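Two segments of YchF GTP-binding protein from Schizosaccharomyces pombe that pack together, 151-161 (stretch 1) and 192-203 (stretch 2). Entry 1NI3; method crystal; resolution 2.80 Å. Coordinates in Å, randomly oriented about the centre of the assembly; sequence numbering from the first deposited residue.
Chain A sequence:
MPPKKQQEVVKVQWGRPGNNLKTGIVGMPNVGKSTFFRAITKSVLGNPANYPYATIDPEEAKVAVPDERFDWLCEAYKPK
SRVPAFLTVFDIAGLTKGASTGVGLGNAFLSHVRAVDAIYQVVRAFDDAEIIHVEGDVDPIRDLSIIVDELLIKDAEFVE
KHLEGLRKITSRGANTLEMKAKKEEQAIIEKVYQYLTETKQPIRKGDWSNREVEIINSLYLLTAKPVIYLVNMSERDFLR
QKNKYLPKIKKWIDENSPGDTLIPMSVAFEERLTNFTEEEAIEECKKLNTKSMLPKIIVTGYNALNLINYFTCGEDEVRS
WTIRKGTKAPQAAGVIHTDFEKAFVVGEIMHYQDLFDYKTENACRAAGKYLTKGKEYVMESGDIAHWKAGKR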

# COMPACT_ATOMS: atom_id res chain seq x y z
N LEU A 151 -4.85 16.30 7.92
CA LEU A 151 -5.07 14.97 8.47
C LEU A 151 -5.07 14.99 9.99
O LEU A 151 -5.97 14.45 10.63
N LEU A 152 -4.07 15.63 10.57
CA LEU A 152 -3.98 15.72 12.03
C LEU A 152 -5.24 16.32 12.63
O LEU A 152 -5.78 15.79 13.61
N ILE A 153 -5.73 17.42 12.06
CA ILE A 153 -6.93 18.02 12.60
C ILE A 153 -8.07 17.02 12.63
O ILE A 153 -8.69 16.80 13.68
N LYS A 154 -8.35 16.40 11.48
CA LYS A 154 -9.41 15.40 11.44
C LYS A 154 -9.29 14.39 12.58
O LYS A 154 -10.14 14.35 13.47
N ASP A 155 -8.23 13.59 12.57
CA ASP A 155 -8.04 12.61 13.62
C ASP A 155 -8.17 13.22 15.00
O ASP A 155 -8.72 12.62 15.91
N ALA A 156 -7.65 14.44 15.13
CA ALA A 156 -7.70 15.16 16.40
C ALA A 156 -9.14 15.37 16.79
O ALA A 156 -9.55 15.06 17.91
N GLU A 157 -9.92 15.91 15.85
CA GLU A 157 -11.33 16.13 16.10
C GLU A 157 -12.00 14.80 16.40
O GLU A 157 -12.67 14.67 17.41
N PHE A 158 -11.81 13.81 15.54
CA PHE A 158 -12.42 12.51 15.76
C PHE A 158 -12.17 12.01 17.16
O PHE A 158 -13.08 11.57 17.84
N VAL A 159 -10.91 12.05 17.58
CA VAL A 159 -10.56 11.59 18.91
C VAL A 159 -11.32 12.41 19.94
O VAL A 159 -12.03 11.86 20.79
N GLU A 160 -11.17 13.73 19.85
CA GLU A 160 -11.85 14.67 20.76
C GLU A 160 -13.30 14.22 21.00
O GLU A 160 -13.72 14.02 22.14
N LYS A 161 -14.04 14.05 19.91
CA LYS A 161 -15.43 13.63 19.99
C LYS A 161 -15.55 12.26 20.62
O LYS A 161 -16.27 12.07 21.60
N VAL A 192 -3.45 9.36 22.64
CA VAL A 192 -3.63 9.43 21.19
C VAL A 192 -3.90 10.89 20.81
O VAL A 192 -3.36 11.39 19.82
N TYR A 193 -4.75 11.55 21.59
CA TYR A 193 -5.09 12.94 21.35
C TYR A 193 -3.84 13.76 21.61
O TYR A 193 -3.37 14.51 20.75
N GLN A 194 -3.31 13.61 22.82
CA GLN A 194 -2.08 14.29 23.24
C GLN A 194 -1.09 14.31 22.08
O GLN A 194 -0.57 15.36 21.72
N TYR A 195 -0.85 13.14 21.49
CA TYR A 195 0.10 13.00 20.38
C TYR A 195 -0.35 13.85 19.20
O TYR A 195 0.37 14.75 18.77
N LEU A 196 -1.53 13.54 18.68
CA LEU A 196 -2.08 14.25 17.53
C LEU A 196 -2.04 15.76 17.67
O LEU A 196 -1.91 16.49 16.69
N THR A 197 -2.13 16.24 18.91
CA THR A 197 -2.12 17.66 19.15
C THR A 197 -0.79 18.22 19.65
O THR A 197 -0.25 19.16 19.06
N GLU A 198 -0.27 17.67 20.74
CA GLU A 198 0.99 18.12 21.30
C GLU A 198 2.14 17.80 20.35
O GLU A 198 2.67 18.68 19.66
N THR A 199 2.51 16.53 20.31
CA THR A 199 3.60 16.07 19.47
C THR A 199 3.43 16.54 18.03
O THR A 199 4.41 16.73 17.32
N LYS A 200 2.17 16.73 17.62
CA LYS A 200 1.84 17.19 16.28
C LYS A 200 2.41 16.34 15.14
O LYS A 200 2.87 16.87 14.13
N GLN A 201 2.37 15.02 15.32
CA GLN A 201 2.86 14.06 14.32
C GLN A 201 1.86 12.93 14.06
O GLN A 201 1.12 12.52 14.95
N PRO A 202 1.84 12.39 12.82
CA PRO A 202 0.92 11.31 12.50
C PRO A 202 1.04 10.15 13.47
O PRO A 202 2.14 9.71 13.81
N ILE A 203 -0.12 9.67 13.93
CA ILE A 203 -0.19 8.58 14.91
C ILE A 203 0.64 7.35 14.53
O ILE A 203 1.17 6.65 15.41

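No hydrogen bond joins these two stretches; what holds them together is the fit of apolar side chains, with a single leucine set as a knob into the opposite helix. The helices run roughly antiparallel, their directions 146° apart and their axes 9.2 Å apart at closest approach. The register centres on Ala156 and Leu196, whose CA atoms lie 5.8 Å from each other.

Leu196 points toward stretch 1 and occupies the hole formed by Leu152, Asp155, Ala156 and Val159. Its rotamer, chi1 m and chi2 t, places Leu196 CD1 3.6 Å from Val159 CG2, 3.7 Å from Asp155 CB and 3.9 Å from Ala156 N, while Leu196 CD2 lies 4.0 Å from Leu152 CD2. A branched, flexible side chain suits such a pocket because its two methyls can meet different walls. Ala156, with only a methyl side chain, lies where CA atoms come nearest across the contact, and its CB also reaches Thr197 CG2 at 4.2 Å. Asp155 meets the knob through CB, and both of its carboxylate oxygens are hydrogen-bonded elsewhere in the structure.

Val159 points toward stretch 2 with chi1 t, and its two methyls divide the work of filling space: CG1 lies 3.6 Å from Tyr193 CB, whereas CG2 packs against Leu196 and lies 3.9 Å from Val192 CG1. Val192, also t, points back toward stretch 1. These compact, beta-branched residues form an apolar patch beside the knob.

Tyr193, with chi1 t, leaves its helix sideways, but its ring reaches across to stretch 1, broad and flat enough to meet both Val159 and Ala156 with its edge. Ala156 O approaches near the ring plane, 3.2 Å from Tyr193 CE1, and Glu160 OE2 lies over one face, 3.3 Å from the same Tyr193 CE1. Neither approach is a hydrogen bond. Glu160, chi1 t and chi2 p, starts sideways and brings its end nearer, as a long, flexible side chain can.

At the other end, Leu152 (m, t) likewise begins sideways and extends inward. Leu152 CD1 is 3.7 Å from Lys200 O, and Leu152 CD2 is 3.8 Å from Gln201 O and 3.9 Å from Pro202 N, so it packs largely against the backbone where stretch 2 leaves its helix. Lys200 makes that turn with positive phi, after a wider pi-type turn at 195-199. Within stretch 2, Thr197, chi1 p, donates from OG1 to Tyr193 O at 2.6 Å, which satisfies its hydroxyl inside its own helix and leaves the methyl CG2 for Ala156.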

# COMPACT_ATOMS: atom_id res chain seq x y z
CB LEU A 151 -4.03 13.96 7.94
CG LEU A 151 -4.02 13.78 6.42
CD1 LEU A 151 -3.17 12.59 6.07
CD2 LEU A 151 -5.44 13.59 5.89
CB LEU A 152 -2.78 16.57 12.42
CG LEU A 152 -1.50 15.83 12.09
CD1 LEU A 152 -0.33 16.76 12.29
CD2 LEU A 152 -1.39 14.59 12.97
CB ILE A 153 -7.34 19.25 11.80
CG1 ILE A 153 -6.23 20.29 11.87
CG2 ILE A 153 -8.60 19.86 12.40
CD1 ILE A 153 -5.95 20.75 13.29
CB LYS A 154 -9.40 14.68 10.10
CG LYS A 154 -10.16 15.41 9.04
CD LYS A 154 -11.62 15.51 9.44
CE LYS A 154 -12.42 16.36 8.48
NZ LYS A 154 -13.87 16.28 8.83
CB ASP A 155 -6.69 11.91 13.49
CG ASP A 155 -6.62 11.05 12.25
OD1 ASP A 155 -7.51 10.19 12.07
OD2 ASP A 155 -5.68 11.23 11.47
CB ALA A 156 -7.01 16.49 16.26
CB GLU A 157 -11.97 16.82 14.90
CG GLU A 157 -11.68 18.32 14.87
CD GLU A 157 -11.99 18.97 13.53
OE1 GLU A 157 -12.95 18.54 12.85
OE2 GLU A 157 -11.29 19.94 13.17
CB PHE A 158 -11.89 11.48 14.78
CG PHE A 158 -12.51 10.13 14.95
CD1 PHE A 158 -13.69 9.80 14.29
CD2 PHE A 158 -11.93 9.18 15.78
CE1 PHE A 158 -14.29 8.54 14.45
CE2 PHE A 158 -12.51 7.91 15.95
CZ PHE A 158 -13.70 7.59 15.28
CB VAL A 159 -9.05 11.74 19.16
CG1 VAL A 159 -8.72 11.38 20.60
CG2 VAL A 159 -8.29 10.83 18.20
CB GLU A 160 -11.83 16.07 20.14
CG GLU A 160 -12.42 17.20 21.01
CD GLU A 160 -11.58 17.52 22.23
OE1 GLU A 160 -11.70 18.65 22.74
OE2 GLU A 160 -10.83 16.63 22.71
CB LYS A 161 -16.07 13.65 18.60
CG LYS A 161 -17.58 13.40 18.59
CD LYS A 161 -17.91 11.92 18.77
CE LYS A 161 -19.39 11.65 18.99
NZ LYS A 161 -19.68 10.17 19.00
CB VAL A 192 -4.82 8.58 20.73
CG1 VAL A 192 -5.07 8.80 19.25
CG2 VAL A 192 -4.52 7.12 21.00
CB TYR A 193 -6.20 13.39 22.29
CG TYR A 193 -6.76 14.74 21.93
CD1 TYR A 193 -7.76 14.87 20.96
CD2 TYR A 193 -6.29 15.89 22.55
CE1 TYR A 193 -8.27 16.12 20.62
CE2 TYR A 193 -6.78 17.15 22.22
CZ TYR A 193 -7.77 17.26 21.25
OH TYR A 193 -8.26 18.50 20.94
CB GLN A 194 -1.46 13.52 24.41
CG GLN A 194 -1.70 14.11 25.79
CD GLN A 194 -0.63 15.12 26.17
OE1 GLN A 194 0.56 14.78 26.27
NE2 GLN A 194 -1.03 16.37 26.38
CB TYR A 195 0.20 11.53 19.94
CG TYR A 195 1.49 11.15 19.21
CD1 TYR A 195 2.60 10.68 19.91
CD2 TYR A 195 1.60 11.30 17.82
CE1 TYR A 195 3.79 10.36 19.25
CE2 TYR A 195 2.79 10.97 17.15
CZ TYR A 195 3.88 10.51 17.87
OH TYR A 195 5.06 10.23 17.23
CB LEU A 196 -3.52 13.82 17.29
CG LEU A 196 -3.66 12.35 16.92
CD1 LEU A 196 -5.13 12.00 16.84
CD2 LEU A 196 -2.96 12.08 15.60
CB THR A 197 -3.25 18.01 20.11
OG1 THR A 197 -3.23 17.11 21.22
CG2 THR A 197 -4.58 17.89 19.40
CB GLU A 198 1.25 17.45 22.64
CG GLU A 198 1.32 18.39 23.84
CD GLU A 198 -0.01 19.01 24.15
OE1 GLU A 198 -0.99 18.26 24.36
OE2 GLU A 198 -0.09 20.26 24.22
CB THR A 199 3.68 14.55 19.50
OG1 THR A 199 3.34 14.08 20.81
CG2 THR A 199 5.07 14.08 19.16
CB LYS A 200 2.28 18.65 16.09
CG LYS A 200 1.41 19.65 16.81
CD LYS A 200 1.66 21.06 16.29
CE LYS A 200 0.53 21.99 16.71
NZ LYS A 200 -0.78 21.41 16.28
CB GLN A 201 4.19 13.45 14.76
CG GLN A 201 5.40 14.32 14.49
CD GLN A 201 6.66 13.51 14.25
OE1 GLN A 201 6.74 12.72 13.31
NE2 GLN A 201 7.67 13.71 15.10
CB PRO A 202 1.29 10.94 11.06
CG PRO A 202 2.67 11.48 10.90
CD PRO A 202 2.64 12.77 11.65
CB ILE A 203 -1.68 8.15 15.13
CG1 ILE A 203 -1.87 7.69 16.57
CG2 ILE A 203 -2.08 7.06 14.16
CD1 ILE A 203 -1.76 8.82 17.59